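Local coordinates for protein 4-oxalocrotonate decarboxylase NahK (PDB 5D2K) that catalyses the metal-assisted decarboxylation of (3E)-2-oxohex-3-enedioate to 2-oxopent-4-enoate and carbon dioxide, a step in the plasmid-encoded breakdown of aromatic hydrocarbons such as naphthalene, at residues A[66-71]-A[233-238]; A[112-117]-A[145-150]. The protein carries 1 engineered substitution. All coordinates share one frame; numbering follows the deposited sequence. Where two conformers were deposited one is given.

Contact 1 of 2, residues A[66-71]-A[233-238]. With OOG (2-oxoadipic acid), chain D.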
loop_
_atom_site.group_PDB
_atom_site.type_symbol
_atom_site.label_atom_id
_atom_site.label_comp_id
_atom_site.label_asym_id
_atom_site.label_seq_id
_atom_site.Cartn_x
_atom_site.Cartn_y
_atom_site.Cartn_z
ATOM N N VAL A 66 6.410 -6.504 7.712
ATOM C CA VAL A 66 5.242 -7.316 8.077
ATOM C C VAL A 66 4.257 -7.501 6.942
ATOM O O VAL A 66 3.208 -8.123 7.137
ATOM C CB VAL A 66 4.488 -6.719 9.277
ATOM C CG1 VAL A 66 5.400 -6.663 10.505
ATOM C CG2 VAL A 66 3.933 -5.323 8.950
ATOM N N GLY A 67 4.601 -7.007 5.758
ATOM C CA GLY A 67 3.772 -7.248 4.589
ATOM C C GLY A 67 4.147 -6.450 3.361
ATOM O O GLY A 67 5.156 -5.760 3.342
ATOM N N LEU A 68 3.320 -6.558 2.328
ATOM C CA LEU A 68 3.495 -5.833 1.079
ATOM C C LEU A 68 2.178 -5.150 0.714
ATOM O O LEU A 68 1.118 -5.588 1.169
ATOM C CB LEU A 68 3.917 -6.779 -0.057
ATOM C CG LEU A 68 5.218 -7.545 0.133
ATOM C CD1 LEU A 68 5.342 -8.626 -0.941
ATOM C CD2 LEU A 68 6.417 -6.601 0.124
ATOM N N LYS A 69 2.237 -4.088 -0.091
ATOM C CA LYS A 69 1.014 -3.467 -0.605
ATOM C C LYS A 69 1.079 -3.296 -2.115
ATOM O O LYS A 69 2.146 -3.123 -2.695
ATOM C CB LYS A 69 0.705 -2.111 0.075
ATOM C CG LYS A 69 1.860 -1.110 0.233
ATOM C CD LYS A 69 2.010 -0.131 -0.932
ATOM C CE LYS A 69 0.764 0.716 -1.177
ATOM N NZ LYS A 69 0.662 2.061 -0.486
ATOM N N MET A 70 -0.080 -3.411 -2.745
ATOM C CA MET A 70 -0.246 -3.050 -4.147
ATOM C C MET A 70 -0.936 -1.707 -4.224
ATOM O O MET A 70 -1.871 -1.435 -3.450
ATOM C CB MET A 70 -1.049 -4.112 -4.889
ATOM C CG MET A 70 -0.236 -5.362 -5.195
ATOM S SD MET A 70 0.961 -5.110 -6.508
ATOM C CE MET A 70 -0.129 -4.880 -7.900
ATOM N N GLY A 71 -0.477 -0.867 -5.144
ATOM C CA GLY A 71 -1.066 0.445 -5.324
ATOM C C GLY A 71 -1.464 0.717 -6.758
ATOM O O GLY A 71 -0.917 0.111 -7.691
ATOM N N ALA A 233 5.230 -17.801 1.839
ATOM C CA ALA A 233 4.092 -18.183 2.667
ATOM C C ALA A 233 4.056 -17.317 3.911
ATOM O O ALA A 233 5.104 -16.998 4.486
ATOM C CB ALA A 233 4.179 -19.652 3.051
ATOM N N GLY A 234 2.852 -16.935 4.319
ATOM C CA GLY A 234 2.664 -16.179 5.544
ATOM C C GLY A 234 2.742 -14.678 5.367
ATOM O O GLY A 234 2.856 -13.945 6.347
ATOM N N THR A 235 2.679 -14.213 4.123
ATOM C CA THR A 235 2.778 -12.788 3.843
ATOM C C THR A 235 1.418 -12.092 3.889
ATOM O O THR A 235 0.438 -12.570 3.319
ATOM C CB THR A 235 3.433 -12.538 2.466
ATOM O OG1 THR A 235 4.723 -13.176 2.436
ATOM C CG2 THR A 235 3.606 -11.036 2.185
ATOM N N PHE A 236 1.393 -10.951 4.569
ATOM C CA PHE A 236 0.237 -10.050 4.603
ATOM C C PHE A 236 0.316 -9.133 3.390
ATOM O O PHE A 236 1.339 -8.493 3.165
ATOM C CB PHE A 236 0.247 -9.268 5.924
ATOM C CG PHE A 236 -0.793 -8.177 6.044
ATOM C CD1 PHE A 236 -2.071 -8.462 6.489
ATOM C CD2 PHE A 236 -0.452 -6.857 5.825
ATOM C CE1 PHE A 236 -3.005 -7.443 6.659
ATOM C CE2 PHE A 236 -1.383 -5.838 5.992
ATOM C CZ PHE A 236 -2.661 -6.139 6.403
ATOM N N ILE A 237 -0.759 -9.096 2.595
ATOM C CA ILE A 237 -0.808 -8.286 1.372
ATOM C C ILE A 237 -2.021 -7.367 1.344
ATOM O O ILE A 237 -3.158 -7.839 1.374
ATOM C CB ILE A 237 -0.862 -9.166 0.096
ATOM C CG1 ILE A 237 0.249 -10.214 0.095
ATOM C CG2 ILE A 237 -0.819 -8.298 -1.170
ATOM C CD1 ILE A 237 0.082 -11.227 -1.030
ATOM N N MET A 238 -1.784 -6.064 1.243
ATOM C CA MET A 238 -2.871 -5.100 1.054
ATOM C C MET A 238 -3.096 -4.939 -0.439
ATOM O O MET A 238 -2.185 -4.518 -1.149
ATOM C CB MET A 238 -2.526 -3.754 1.697
ATOM C CG MET A 238 -2.321 -3.837 3.190
ATOM S SD MET A 238 -2.056 -2.206 3.933
ATOM C CE MET A 238 -3.411 -1.296 3.301
HETATM C C2 OOG D . 0.260 5.750 -4.009
HETATM C C3 OOG D . -0.312 4.660 -3.119
HETATM C C4 OOG D . -1.327 3.826 -3.874
HETATM C C6 OOG D . -3.400 2.317 -3.399
HETATM O O4 OOG D . -4.018 1.549 -2.626
HETATM O O3 OOG D . -3.877 2.620 -4.522
HETATM C C5 OOG D . -2.078 2.891 -2.953
HETATM C C1 OOG D . -0.484 7.051 -3.781
HETATM O O1 OOG D . 0.113 8.065 -3.316
HETATM O O2 OOG D . -1.708 7.117 -4.068
HETATM O O5 OOG D . -1.664 2.574 -1.858
HETATM O O HOH W 1 3.858 -10.596 6.012
#
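Lys-69 and Met-238 sit directly opposite each other in a parallel pair of strands, their CB atoms 4.0 Å apart on the same face of the sheet, and from there the two side chains part. The lysine takes CG between its own backbone N and carbonyl carbon (chi1 46°) and bends again at each later torsion; the curled chain delivers NZ to the keto oxygen O5 of 2-oxoadipate at 2.7 Å. The chain of Met-238 diverges from the 66-71 strand toward Thr-145 and Glu-147. The other face carries Leu-68 beside Ile-237, where Leu-68 CD1 approaches Thr-235 CG2, 4.3 Å off and two residues before Ile-237.

Three backbone bonds hold the register: Leu-68 N to Phe-236 O, Met-238 N back to Leu-68 O, and Met-70 N to Met-238 O, the last almost straight at 172°. Before the first of them the pairing opens, and a water takes over. It accepts from Phe-236 N at 2.9 Å and gives a weak bond to Val-66 O. Phe-236 CB lies 3.4 Å from Val-66 O, while Gly-67 CA approaches the edge of the phenyl ring. The two backbones run close here, with Gly-67 CA just 3.1 Å from Phe-236 O.

Val-66 and Gly-67 form a classic beta bulge opposite Leu-91 of strand 87-92, the antiparallel neighbour of 66-71. Helix 213-225 packs on Met-70 and Ile-237, whereas Phe-236 and Met-238 lie against strands 112-121 and 139-149.

Contact 2 of 2, residues A[112-117]-A[145-150]. With MG (magnesium ion), chain C; OOG (2-oxoadipic acid), chain D.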
loop_
_atom_site.group_PDB
_atom_site.type_symbol
_atom_site.label_atom_id
_atom_site.label_comp_id
_atom_site.label_asym_id
_atom_site.label_seq_id
_atom_site.Cartn_x
_atom_site.Cartn_y
_atom_site.Cartn_z
ATOM N N LYS A 112 -3.856 10.727 3.867
ATOM C CA LYS A 112 -5.158 10.336 3.343
ATOM C C LYS A 112 -5.421 8.891 3.736
ATOM O O LYS A 112 -4.473 8.131 3.937
ATOM C CB LYS A 112 -5.215 10.445 1.818
ATOM C CG LYS A 112 -4.921 11.812 1.230
ATOM C CD LYS A 112 -5.026 11.733 -0.292
ATOM C CE LYS A 112 -4.537 13.009 -0.959
ATOM N NZ LYS A 112 -5.368 14.178 -0.576
ATOM N N ILE A 113 -6.692 8.505 3.814
ATOM C CA ILE A 113 -7.016 7.099 4.059
ATOM C C ILE A 113 -7.670 6.448 2.849
ATOM O O ILE A 113 -8.357 7.108 2.071
ATOM C CB ILE A 113 -7.938 6.887 5.279
ATOM C CG1 ILE A 113 -9.244 7.671 5.127
ATOM C CG2 ILE A 113 -7.215 7.243 6.573
ATOM C CD1 ILE A 113 -10.339 7.160 6.046
ATOM N N GLU A 114 -7.432 5.144 2.725
ATOM C CA GLU A 114 -7.984 4.287 1.668
ATOM C C GLU A 114 -8.589 3.044 2.298
ATOM O O GLU A 114 -8.007 2.463 3.216
ATOM C CB GLU A 114 -6.892 3.833 0.675
ATOM C CG GLU A 114 -6.011 4.915 0.098
ATOM C CD GLU A 114 -4.884 4.365 -0.781
ATOM O OE1 GLU A 114 -4.186 3.407 -0.385
ATOM O OE2 GLU A 114 -4.679 4.916 -1.873
ATOM N N ALA A 115 -9.737 2.595 1.795
ATOM C CA ALA A 115 -10.287 1.320 2.253
ATOM C C ALA A 115 -9.829 0.165 1.368
ATOM O O ALA A 115 -9.932 0.235 0.144
ATOM C CB ALA A 115 -11.805 1.382 2.290
ATOM N N GLU A 116 -9.308 -0.892 1.989
ATOM C CA GLU A 116 -8.762 -2.030 1.234
ATOM C C GLU A 116 -9.161 -3.363 1.839
ATOM O O GLU A 116 -9.660 -3.429 2.964
ATOM C CB GLU A 116 -7.222 -1.953 1.157
ATOM C CG GLU A 116 -6.713 -0.552 0.820
ATOM C CD GLU A 116 -5.304 -0.479 0.270
ATOM O OE1 GLU A 116 -4.706 -1.514 -0.089
ATOM O OE2 GLU A 116 -4.804 0.654 0.163
ATOM N N ILE A 117 -8.945 -4.433 1.083
ATOM C CA ILE A 117 -9.046 -5.758 1.664
ATOM C C ILE A 117 -7.676 -6.429 1.534
ATOM O O ILE A 117 -7.012 -6.371 0.484
ATOM C CB ILE A 117 -10.198 -6.599 1.022
ATOM C CG1 ILE A 117 -10.429 -7.902 1.801
ATOM C CG2 ILE A 117 -9.944 -6.869 -0.438
ATOM C CD1 ILE A 117 -10.944 -7.699 3.245
ATOM N N THR A 145 -8.790 -3.778 5.985
ATOM C CA THR A 145 -7.632 -2.933 6.269
ATOM C C THR A 145 -7.814 -1.539 5.686
ATOM O O THR A 145 -8.137 -1.396 4.505
ATOM C CB THR A 145 -6.327 -3.527 5.678
ATOM O OG1 THR A 145 -6.166 -4.884 6.099
ATOM C CG2 THR A 145 -5.098 -2.727 6.117
ATOM N N VAL A 146 -7.584 -0.516 6.507
ATOM C CA VAL A 146 -7.567 0.863 6.042
ATOM C C VAL A 146 -6.121 1.332 5.944
ATOM O O VAL A 146 -5.382 1.250 6.931
ATOM C CB VAL A 146 -8.354 1.790 7.000
ATOM C CG1 VAL A 146 -8.253 3.259 6.559
ATOM C CG2 VAL A 146 -9.814 1.368 7.043
ATOM N N GLU A 147 -5.688 1.773 4.764
ATOM C CA GLU A 147 -4.343 2.322 4.650
ATOM C C GLU A 147 -4.349 3.807 4.930
ATOM O O GLU A 147 -5.278 4.502 4.560
ATOM C CB GLU A 147 -3.730 2.095 3.264
ATOM C CG GLU A 147 -2.197 2.212 3.333
ATOM C CD GLU A 147 -1.457 1.939 2.028
ATOM O OE1 GLU A 147 -2.096 1.761 0.969
ATOM O OE2 GLU A 147 -0.207 1.924 2.074
ATOM N N VAL A 148 -3.297 4.281 5.588
ATOM C CA VAL A 148 -3.001 5.709 5.623
ATOM C C VAL A 148 -1.846 5.929 4.671
ATOM O O VAL A 148 -0.747 5.417 4.913
ATOM C CB VAL A 148 -2.636 6.211 7.028
ATOM C CG1 VAL A 148 -2.455 7.741 7.002
ATOM C CG2 VAL A 148 -3.708 5.814 8.036
ATOM N N ILE A 149 -2.090 6.657 3.581
ATOM C CA ILE A 149 -1.005 6.986 2.661
ATOM C C ILE A 149 -0.579 8.424 2.862
ATOM O O ILE A 149 -1.363 9.264 3.309
ATOM C CB ILE A 149 -1.380 6.754 1.188
ATOM C CG1 ILE A 149 -2.673 7.483 0.829
ATOM C CG2 ILE A 149 -1.446 5.251 0.885
ATOM C CD1 ILE A 149 -2.949 7.508 -0.685
ATOM N N ASP A 150 0.681 8.693 2.561
ATOM C CA ASP A 150 1.264 9.990 2.884
ATOM C C ASP A 150 2.499 10.203 2.028
ATOM O O ASP A 150 3.632 9.989 2.474
ATOM C CB ASP A 150 1.595 10.053 4.385
ATOM C CG ASP A 150 1.903 11.456 4.867
ATOM O OD1 ASP A 150 1.319 12.408 4.323
ATOM O OD2 ASP A 150 2.725 11.604 5.796
HETATM MG MG MG C . -3.224 1.561 -0.691
HETATM C C2 OOG D . 0.260 5.750 -4.009
HETATM C C3 OOG D . -0.312 4.660 -3.119
HETATM C C4 OOG D . -1.327 3.826 -3.874
HETATM C C6 OOG D . -3.400 2.317 -3.399
HETATM O O4 OOG D . -4.018 1.549 -2.626
HETATM O O3 OOG D . -3.877 2.620 -4.522
HETATM C C5 OOG D . -2.078 2.891 -2.953
HETATM C C1 OOG D . -0.484 7.051 -3.781
HETATM O O1 OOG D . 0.113 8.065 -3.316
HETATM O O2 OOG D . -1.708 7.117 -4.068
HETATM O O5 OOG D . -1.664 2.574 -1.858
HETATM O O HOH W 2 -2.464 -0.343 -1.092
#
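Glu-114 and Glu-116 both set CG anti to their carbonyl carbons (chi1 -51° and -45°), whereas Glu-147, across the strand pair, sets CG anti to its backbone N (chi1 -159°). All three chains then run extended beyond CG, so the carboxylates converge above one face of the sheet on a single magnesium ion. Each gives it one oxygen: Glu-114 OE1 at 2.1 Å, with Glu-116 OE2 and Glu-147 OE1 both at 2.0 Å from the metal. O4 and O5 of 2-oxoadipate chelate the ion through a carboxylate and the keto group, and a water completes six ligands. That water also donates to Glu-116 OE1, the oxygen its carboxylate keeps off the metal. The bound oxygens crowd together, Glu-114 OE1 and Glu-147 OE1 being 3.0 Å apart, a closeness the shared cation would offset. The remaining oxygens have partners too: Glu-114 OE2 forms a salt bridge with Lys-77, and Glu-147 OE2 one with Lys-69.

This three-glutamate metal site is built on an antiparallel ladder within the FAA hydrolase-type domain. Lys-112 with Ile-149, Glu-114 with Glu-147 and Glu-116 with Thr-145 are its hydrogen-bonded pairs, each joined by two backbone bonds.

Ile-149 shares the metal-bearing face. Its side chain crosses that of Glu-114 at about a right angle, bringing CD1 to 3.3 Å from Glu-114 OE2 and to 3.6 Å from OOG O2. On the opposite face Ile-113 is wedged among valines, its CB 3.9 Å from Val-146 CG1 and its CG2 4.1 Å from Val-148 CG2. There Ile-113, Ala-115 and Val-146 meet the side chains of strand 253-258.

How the contacts relate
Although their centres lie 14 Å apart, contacts 1 and 2 meet in one active site and belong to one mixed sheet, in which strand 236-238 neighbours strand 112-121. The polar joint is the salt bridge from Lys-69 NZ to Glu-147 OE2 at 2.7 Å, which ties contact 1 to the second oxygen of a metal-binding carboxylate of contact 2. Keto oxygen O5 is bound from both sides of this joint, by a hydrogen bond from the lysine and by coordination to the magnesium ion, an arrangement that would polarise the carbonyl. Met-238 makes the apolar joint, with its CE 3.4 Å from Glu-147 CB and 3.6 Å from Thr-145 CG2. In sequence, contact 2 falls wholly between the two strands of contact 1.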